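Protein-tyrosine-phosphatase (Shewanella sp., PDB 2Z72) removes phosphate from phosphotyrosine as a cold-active protein tyrosine phosphatase, probably using the two zinc ions bound in its calcineurin-like phosphoesterase site. Local coordinates at residues 106-117 with 140-151; 79-90 with 122-130. All blocks are in the same frame, centred on the assembly; numbering follows the deposited sequence.

Contact 1 of 2, residues 106-117 with 140-151; sequences EGHMVMTGDIFD and GGMVHLLMGNHE. With ZN (zinc ion), chain C; ZN (zinc ion), chain B.
Strands 108-111 and 142-145 run parallel, 4.6 Å apart at their axes, and Met142 N, Met109 N, His144 N, Met111 N and Leu146 N each donate to a carbonyl across the gap. Next to them, ND1 of His108 and NE2 of His144 share a nearly straight hydrogen bond of 2.8 Å. Met142 lies alongside His108 and sets its CB over the centre of that imidazole face. On the other face of the sheet CG of Met111 packs against CD1 of Leu145.

Past the strands both chains turn into the metal site. OD1 of Asp114 bridges the two zinc ions, and OD1 of Asn149 binds one of them at 2.1 Å. The other oxygen of Asp114, OD2, takes the N-H of His150 at 2.8 Å, which, with the two metal bonds of OD1, fixes the rotation of the carboxylate. Asp117 OD1 meets His150 ND1 at 2.6 Å, in the plane of the ring and through its anti lone pair. Glu151 bends at chi2 (64°) and turns its carboxylate toward the backbone amides of 114-116. Its OE2 accepts from Asp114 N at 2.8 Å and from Gly148 N, while OE1 takes Phe116 N at 3.2 Å. With an alanine here the carboxylate is gone, and the amides of Asp114, Phe116 and Gly148 would probably be left without their acceptor. A CB on Gly113 would run into Gly148 CA, and one on Gly148 into Asp114 OD2.

The two strands belong to a beta-alpha-beta unit with helix 122-138. That helix packs on Met111 and Ile115, strand 72-76 pairs with the other edge of 108-111, and strand 197-200 touches Val110, His144 and Leu146.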
# COMPACT_ATOMS: atom_id res chain seq x y z
N GLU A 106 3.59 -18.58 5.48
CA GLU A 106 2.50 -18.61 4.55
C GLU A 106 1.45 -17.57 4.90
O GLU A 106 0.35 -17.54 4.30
CB GLU A 106 1.84 -19.99 4.47
CG GLU A 106 2.85 -21.05 4.02
CD GLU A 106 2.23 -22.40 3.80
OE1 GLU A 106 2.90 -23.22 3.16
OE2 GLU A 106 1.09 -22.57 4.27
N GLY A 107 1.77 -16.68 5.89
CA GLY A 107 0.86 -15.60 6.19
C GLY A 107 0.69 -14.65 5.02
O GLY A 107 1.52 -14.61 4.08
N HIS A 108 -0.38 -13.83 5.08
CA HIS A 108 -0.62 -12.74 4.17
C HIS A 108 -0.49 -11.42 4.88
O HIS A 108 -0.96 -11.25 5.98
CB HIS A 108 -2.00 -12.84 3.52
CG HIS A 108 -2.12 -14.00 2.58
ND1 HIS A 108 -3.03 -13.91 1.53
CD2 HIS A 108 -1.52 -15.18 2.49
CE1 HIS A 108 -2.96 -15.05 0.85
NE2 HIS A 108 -2.06 -15.84 1.39
N MET A 109 0.17 -10.45 4.22
CA MET A 109 0.19 -9.09 4.65
C MET A 109 -0.72 -8.27 3.76
O MET A 109 -0.63 -8.41 2.53
CB MET A 109 1.63 -8.51 4.54
CG MET A 109 1.68 -7.03 4.78
SD MET A 109 3.35 -6.33 4.67
CE MET A 109 4.08 -6.93 6.13
N VAL A 110 -1.55 -7.41 4.32
CA VAL A 110 -2.33 -6.46 3.54
C VAL A 110 -1.84 -5.07 3.95
O VAL A 110 -2.03 -4.66 5.09
CB VAL A 110 -3.84 -6.56 3.76
CG1 VAL A 110 -4.55 -5.67 2.77
CG2 VAL A 110 -4.32 -8.01 3.62
N MET A 111 -1.21 -4.39 3.02
CA MET A 111 -0.85 -2.97 3.23
C MET A 111 -1.85 -2.15 2.45
O MET A 111 -1.82 -2.12 1.22
CB MET A 111 0.60 -2.71 2.77
CG MET A 111 0.94 -1.22 2.91
SD MET A 111 2.70 -0.86 2.73
CE MET A 111 3.35 -1.51 4.26
N THR A 112 -2.78 -1.53 3.16
CA THR A 112 -3.95 -0.91 2.52
C THR A 112 -3.69 0.49 2.00
O THR A 112 -4.51 1.40 2.22
CB THR A 112 -5.16 -0.91 3.47
OG1 THR A 112 -4.85 -0.26 4.68
CG2 THR A 112 -5.55 -2.36 3.86
N GLY A 113 -2.57 0.68 1.27
CA GLY A 113 -2.34 1.92 0.54
C GLY A 113 -1.49 2.97 1.26
O GLY A 113 -1.12 2.86 2.42
N ASP A 114 -1.18 3.99 0.48
CA ASP A 114 -0.53 5.23 0.94
C ASP A 114 0.87 5.03 1.44
O ASP A 114 1.30 5.51 2.49
CB ASP A 114 -1.40 6.00 1.94
CG ASP A 114 -2.45 6.86 1.29
OD1 ASP A 114 -3.07 7.70 2.11
OD2 ASP A 114 -2.71 6.74 0.09
N ILE A 115 1.69 4.37 0.58
CA ILE A 115 3.14 4.44 0.68
C ILE A 115 3.65 5.82 0.33
O ILE A 115 4.52 6.38 0.99
CB ILE A 115 3.81 3.40 -0.24
CG1 ILE A 115 3.59 1.99 0.30
CG2 ILE A 115 5.28 3.73 -0.42
CD1 ILE A 115 4.06 0.87 -0.60
N PHE A 116 3.12 6.39 -0.76
CA PHE A 116 3.58 7.70 -1.24
C PHE A 116 3.18 8.85 -0.30
O PHE A 116 2.19 8.78 0.41
CB PHE A 116 3.01 7.99 -2.59
CG PHE A 116 3.62 7.21 -3.73
CD1 PHE A 116 3.06 6.02 -4.18
CD2 PHE A 116 4.76 7.68 -4.34
CE1 PHE A 116 3.64 5.35 -5.22
CE2 PHE A 116 5.32 6.99 -5.37
CZ PHE A 116 4.77 5.85 -5.83
N ASP A 117 3.99 9.89 -0.42
CA ASP A 117 3.75 11.28 -0.01
C ASP A 117 3.99 11.50 1.47
O ASP A 117 4.02 10.59 2.30
CB ASP A 117 2.34 11.72 -0.45
CG ASP A 117 2.19 11.89 -1.94
OD1 ASP A 117 1.01 12.07 -2.38
OD2 ASP A 117 3.22 11.90 -2.65
N GLY A 140 5.44 -19.03 0.14
CA GLY A 140 4.07 -19.53 0.17
C GLY A 140 3.03 -18.63 0.79
O GLY A 140 1.89 -19.03 0.96
N GLY A 141 3.44 -17.40 1.14
CA GLY A 141 2.55 -16.37 1.64
C GLY A 141 2.32 -15.32 0.55
O GLY A 141 2.57 -15.55 -0.64
N MET A 142 1.85 -14.16 1.00
CA MET A 142 1.55 -13.10 0.05
C MET A 142 1.66 -11.75 0.71
O MET A 142 1.24 -11.59 1.86
CB MET A 142 0.14 -13.17 -0.54
CG MET A 142 -0.15 -14.34 -1.44
SD MET A 142 -1.75 -14.26 -2.25
CE MET A 142 -1.33 -13.17 -3.64
N VAL A 143 2.13 -10.75 -0.07
CA VAL A 143 1.88 -9.37 0.25
C VAL A 143 0.84 -8.85 -0.73
O VAL A 143 0.99 -8.96 -1.95
CB VAL A 143 3.18 -8.52 0.07
CG1 VAL A 143 2.88 -7.04 0.17
CG2 VAL A 143 4.24 -8.96 1.06
N HIS A 144 -0.21 -8.28 -0.18
CA HIS A 144 -1.23 -7.56 -0.90
C HIS A 144 -0.97 -6.08 -0.68
O HIS A 144 -1.30 -5.52 0.36
CB HIS A 144 -2.64 -7.88 -0.39
CG HIS A 144 -2.95 -9.33 -0.40
ND1 HIS A 144 -3.47 -9.99 -1.51
CD2 HIS A 144 -2.83 -10.25 0.59
CE1 HIS A 144 -3.63 -11.22 -1.14
NE2 HIS A 144 -3.24 -11.45 0.12
N LEU A 145 -0.33 -5.43 -1.68
CA LEU A 145 -0.18 -3.99 -1.62
C LEU A 145 -1.38 -3.40 -2.33
O LEU A 145 -1.52 -3.61 -3.55
CB LEU A 145 1.07 -3.52 -2.32
CG LEU A 145 1.25 -2.00 -2.40
CD1 LEU A 145 1.17 -1.33 -1.03
CD2 LEU A 145 2.53 -1.67 -3.10
N LEU A 146 -2.26 -2.72 -1.61
CA LEU A 146 -3.42 -2.11 -2.21
C LEU A 146 -3.11 -0.67 -2.57
O LEU A 146 -2.33 0.04 -1.90
CB LEU A 146 -4.67 -2.13 -1.33
CG LEU A 146 -5.00 -3.48 -0.74
CD1 LEU A 146 -6.29 -3.38 0.07
CD2 LEU A 146 -5.11 -4.56 -1.82
N MET A 147 -3.74 -0.18 -3.63
CA MET A 147 -3.66 1.23 -4.00
C MET A 147 -4.46 2.12 -3.09
O MET A 147 -5.64 1.89 -2.84
CB MET A 147 -4.21 1.44 -5.40
CG MET A 147 -3.47 0.73 -6.51
SD MET A 147 -1.89 1.54 -6.96
CE MET A 147 -2.46 2.85 -7.99
N GLY A 148 -3.81 3.14 -2.54
CA GLY A 148 -4.48 4.18 -1.80
C GLY A 148 -4.70 5.40 -2.59
O GLY A 148 -4.34 5.51 -3.79
N ASN A 149 -5.28 6.45 -1.96
CA ASN A 149 -5.49 7.67 -2.71
C ASN A 149 -4.17 8.33 -3.12
O ASN A 149 -4.15 8.91 -4.22
CB ASN A 149 -6.41 8.68 -1.97
CG ASN A 149 -5.88 9.18 -0.68
OD1 ASN A 149 -5.44 8.41 0.17
ND2 ASN A 149 -5.97 10.47 -0.40
N HIS A 150 -3.13 8.21 -2.31
CA HIS A 150 -1.87 8.84 -2.76
C HIS A 150 -1.19 8.09 -3.88
O HIS A 150 -0.54 8.73 -4.72
CB HIS A 150 -0.94 9.07 -1.58
CG HIS A 150 -1.46 10.21 -0.72
ND1 HIS A 150 -0.94 11.48 -0.82
CD2 HIS A 150 -2.46 10.22 0.17
CE1 HIS A 150 -1.62 12.22 0.01
NE2 HIS A 150 -2.55 11.53 0.65
N GLU A 151 -1.29 6.77 -3.99
CA GLU A 151 -0.82 6.09 -5.18
C GLU A 151 -1.53 6.62 -6.42
O GLU A 151 -0.92 6.85 -7.45
CB GLU A 151 -0.98 4.57 -5.09
CG GLU A 151 -0.00 3.85 -4.19
CD GLU A 151 -0.13 4.23 -2.73
OE1 GLU A 151 0.88 4.47 -2.07
OE2 GLU A 151 -1.30 4.23 -2.27
ZN ZN C . -5.32 8.08 2.21
ZN ZN B . -2.74 8.33 4.15
O HOH W 1 -0.64 -18.44 1.91
O HOH W 2 -2.78 8.96 6.17
O HOH W 3 -4.50 9.09 3.68

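Contact 2 of 2, residues 79-90 with 122-130. With ZN (zinc ion), chain B.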
# COMPACT_ATOMS: atom_id res chain seq x y z
N VAL A 79 1.96 4.27 5.39
CA VAL A 79 3.36 4.50 5.77
C VAL A 79 3.85 5.90 5.36
O VAL A 79 4.67 6.46 6.06
CB VAL A 79 4.20 3.35 5.18
CG1 VAL A 79 5.68 3.61 5.30
CG2 VAL A 79 3.83 2.01 5.80
N HIS A 80 3.37 6.41 4.23
CA HIS A 80 3.68 7.81 3.85
C HIS A 80 5.15 8.10 3.93
O HIS A 80 5.63 9.03 4.59
CB HIS A 80 2.83 8.79 4.69
CG HIS A 80 1.42 8.84 4.18
ND1 HIS A 80 1.11 9.19 2.91
CD2 HIS A 80 0.23 8.63 4.80
CE1 HIS A 80 -0.20 9.15 2.74
NE2 HIS A 80 -0.81 8.81 3.90
N GLY A 81 5.97 7.23 3.33
CA GLY A 81 7.38 7.45 3.19
C GLY A 81 8.20 7.31 4.46
O GLY A 81 9.35 7.81 4.47
N GLN A 82 7.69 6.69 5.49
CA GLN A 82 8.42 6.51 6.76
C GLN A 82 8.97 5.08 6.85
O GLN A 82 8.42 4.20 7.50
CB GLN A 82 7.52 6.86 7.93
CG GLN A 82 7.09 8.29 7.92
CD GLN A 82 8.19 9.30 8.18
OE1 GLN A 82 8.02 10.50 7.79
NE2 GLN A 82 9.25 8.95 8.83
N TYR A 83 10.06 4.84 6.13
CA TYR A 83 10.70 3.55 6.07
C TYR A 83 11.22 3.07 7.41
O TYR A 83 11.00 1.92 7.83
CB TYR A 83 11.85 3.56 5.05
CG TYR A 83 12.68 2.31 5.05
CD1 TYR A 83 13.96 2.26 5.50
CD2 TYR A 83 12.12 1.13 4.54
CE1 TYR A 83 14.73 1.12 5.48
CE2 TYR A 83 12.88 -0.04 4.52
CZ TYR A 83 14.16 -0.04 4.98
OH TYR A 83 14.87 -1.24 4.93
N ASP A 84 11.91 3.95 8.17
CA ASP A 84 12.47 3.53 9.42
C ASP A 84 11.39 3.05 10.35
O ASP A 84 11.58 2.02 11.07
CB ASP A 84 13.25 4.67 10.10
CG ASP A 84 14.41 5.21 9.29
OD1 ASP A 84 14.98 4.46 8.47
OD2 ASP A 84 14.75 6.38 9.53
N VAL A 85 10.27 3.74 10.43
CA VAL A 85 9.18 3.32 11.31
C VAL A 85 8.58 1.99 10.85
O VAL A 85 8.37 1.08 11.69
CB VAL A 85 8.08 4.39 11.37
CG1 VAL A 85 6.87 3.94 12.17
CG2 VAL A 85 8.63 5.70 11.96
N LEU A 86 8.35 1.84 9.56
CA LEU A 86 7.88 0.57 9.06
C LEU A 86 8.77 -0.58 9.41
O LEU A 86 8.34 -1.66 9.86
CB LEU A 86 7.71 0.68 7.54
CG LEU A 86 7.35 -0.59 6.80
CD1 LEU A 86 5.98 -1.11 7.24
CD2 LEU A 86 7.40 -0.38 5.28
N LEU A 87 10.09 -0.42 9.18
CA LEU A 87 11.02 -1.49 9.42
C LEU A 87 11.03 -1.85 10.88
O LEU A 87 11.03 -3.04 11.27
CB LEU A 87 12.42 -1.11 8.95
CG LEU A 87 13.42 -2.24 8.81
CD1 LEU A 87 13.16 -3.11 7.59
CD2 LEU A 87 14.80 -1.61 8.67
N THR A 88 11.09 -0.84 11.75
CA THR A 88 11.10 -1.12 13.18
C THR A 88 9.85 -1.89 13.63
O THR A 88 9.92 -2.85 14.37
CB THR A 88 11.22 0.19 13.96
OG1 THR A 88 12.53 0.71 13.69
CG2 THR A 88 11.06 0.00 15.47
N LEU A 89 8.67 -1.45 13.11
CA LEU A 89 7.45 -2.12 13.48
C LEU A 89 7.49 -3.59 13.06
O LEU A 89 7.11 -4.49 13.83
CB LEU A 89 6.26 -1.38 12.81
CG LEU A 89 4.92 -2.15 12.94
CD1 LEU A 89 4.50 -2.36 14.38
CD2 LEU A 89 3.85 -1.35 12.15
N LEU A 90 7.91 -3.86 11.83
CA LEU A 90 7.90 -5.24 11.34
C LEU A 90 8.92 -6.08 12.05
O LEU A 90 8.73 -7.27 12.27
CB LEU A 90 8.10 -5.26 9.82
CG LEU A 90 6.99 -4.58 9.01
CD1 LEU A 90 7.35 -4.64 7.53
CD2 LEU A 90 5.60 -5.17 9.29
N VAL A 122 10.37 7.53 0.55
CA VAL A 122 9.39 6.83 -0.32
C VAL A 122 10.00 5.70 -1.06
O VAL A 122 9.44 4.60 -1.13
CB VAL A 122 8.67 7.84 -1.21
CG1 VAL A 122 7.79 7.13 -2.23
CG2 VAL A 122 7.86 8.85 -0.42
N ASN A 123 11.14 5.88 -1.75
CA ASN A 123 11.71 4.81 -2.51
C ASN A 123 12.22 3.68 -1.64
O ASN A 123 12.19 2.51 -2.09
CB ASN A 123 12.77 5.32 -3.47
CG ASN A 123 12.14 6.09 -4.60
OD1 ASN A 123 11.23 5.60 -5.26
ND2 ASN A 123 12.61 7.34 -4.85
N GLU A 124 12.71 3.95 -0.46
CA GLU A 124 13.08 2.92 0.49
C GLU A 124 11.86 2.04 0.78
O GLU A 124 11.98 0.82 0.79
CB GLU A 124 13.64 3.51 1.77
CG GLU A 124 15.00 4.22 1.59
CD GLU A 124 15.01 5.54 0.90
OE1 GLU A 124 13.98 6.19 0.67
OE2 GLU A 124 16.16 5.94 0.51
N VAL A 125 10.72 2.64 1.06
CA VAL A 125 9.52 1.86 1.29
C VAL A 125 9.14 1.07 0.08
O VAL A 125 8.81 -0.14 0.18
CB VAL A 125 8.35 2.73 1.78
CG1 VAL A 125 7.13 1.83 2.00
CG2 VAL A 125 8.69 3.46 3.06
N LEU A 126 9.13 1.69 -1.10
CA LEU A 126 8.70 0.99 -2.30
C LEU A 126 9.55 -0.22 -2.58
O LEU A 126 9.04 -1.33 -2.83
CB LEU A 126 8.69 1.98 -3.48
CG LEU A 126 7.59 3.04 -3.49
CD1 LEU A 126 7.91 4.10 -4.51
CD2 LEU A 126 6.21 2.46 -3.80
N TRP A 127 10.87 -0.05 -2.57
CA TRP A 127 11.74 -1.18 -2.92
C TRP A 127 11.71 -2.25 -1.83
O TRP A 127 11.89 -3.43 -2.15
CB TRP A 127 13.17 -0.72 -3.25
CG TRP A 127 13.26 -0.01 -4.55
CD1 TRP A 127 13.52 1.29 -4.80
CD2 TRP A 127 13.05 -0.64 -5.84
NE1 TRP A 127 13.50 1.51 -6.14
CE2 TRP A 127 13.22 0.36 -6.81
CE3 TRP A 127 12.76 -1.95 -6.27
CZ2 TRP A 127 13.09 0.10 -8.17
CZ3 TRP A 127 12.63 -2.20 -7.62
CH2 TRP A 127 12.80 -1.19 -8.56
N PHE A 128 11.55 -1.87 -0.58
CA PHE A 128 11.39 -2.82 0.48
C PHE A 128 10.13 -3.64 0.24
O PHE A 128 10.17 -4.87 0.36
CB PHE A 128 11.34 -2.11 1.84
CG PHE A 128 10.94 -3.03 2.97
CD1 PHE A 128 11.81 -3.98 3.48
CD2 PHE A 128 9.68 -2.94 3.51
CE1 PHE A 128 11.43 -4.83 4.50
CE2 PHE A 128 9.30 -3.79 4.54
CZ PHE A 128 10.17 -4.72 5.06
N MET A 129 9.03 -2.99 -0.08
CA MET A 129 7.76 -3.72 -0.29
C MET A 129 7.82 -4.58 -1.53
O MET A 129 7.19 -5.65 -1.53
CB MET A 129 6.60 -2.74 -0.30
CG MET A 129 6.27 -2.08 1.02
SD MET A 129 6.00 -3.23 2.38
CE MET A 129 4.58 -4.11 1.76
N TYR A 130 8.55 -4.17 -2.56
CA TYR A 130 8.74 -4.98 -3.76
C TYR A 130 9.47 -6.27 -3.38
O TYR A 130 9.09 -7.38 -3.73
CB TYR A 130 9.47 -4.12 -4.75
CG TYR A 130 9.80 -4.70 -6.11
CD1 TYR A 130 10.83 -5.61 -6.27
CD2 TYR A 130 9.12 -4.34 -7.25
CE1 TYR A 130 11.16 -6.15 -7.50
CE2 TYR A 130 9.44 -4.83 -8.51
CZ TYR A 130 10.48 -5.73 -8.61
OH TYR A 130 10.88 -6.26 -9.83
ZN ZN B . -2.74 8.33 4.15
O HOH W 2 -2.78 8.96 6.17
O HOH W 3 -4.50 9.09 3.68
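Phe128 of helix 122-130 fits as a knob among Tyr83, Leu86, Leu87 and Leu90. Tyr83 turns an edge toward the face of the Phe128 ring in an offset edge-to-face pair, with ring centroids 5.8 Å apart. Tyr83 CE2 comes 3.7 Å from Phe128 CB. At the far end of the ring Leu90 CD1 meets Phe128 CE2 at 3.7 Å, near the ring plane. CG of Phe128 is anti to its backbone N (chi1 170°), which carries the ring across to helix 83-90. Glu124 CB lies over one face of Tyr83, a CH-pi contact.

One turn earlier, Val125 lies against the loop. Val125 CG2 touches CA of Tyr83 at 3.6 Å and CG1 of Val79 at 3.8 Å. CG2 of Val122 rests on CA of Gly81, where a CB would be tight.

Farther out, Met109 and Met111 of strand 108-111 lie against Leu90, Val79 and Met129. The segments 83-90 and 122-130 run at 38° to each other, their axes coming within 9.7 Å. The type I' turn from Val79 to Gln82 carries His80, whose NE2 binds a zinc ion at 2.0 Å. Such a metal-binding loop leading into a helix is characteristic of the calcineurin-like phosphoesterase site.

Both contacts are buried, but contact 1 lies nearer the centre of the chain; the centres of the two contacts are about 11 Å apart. Contact 1 mixes strand pairing and apolar packing with histidines, carboxylates and two zinc ions at one end. Contact 2 is apolar helix packing, and its metal ligand stands apart from the helix interface. Their segments alternate along the chain, and helix 122-138 connects the two strands of contact 1. They meet at the metal site. His80 of contact 2 and Asp114 of contact 1 bind the same zinc ion, and His80 ND1 probably hydrogen-bonds to Phe116 O. Ile115 also packs on Val125.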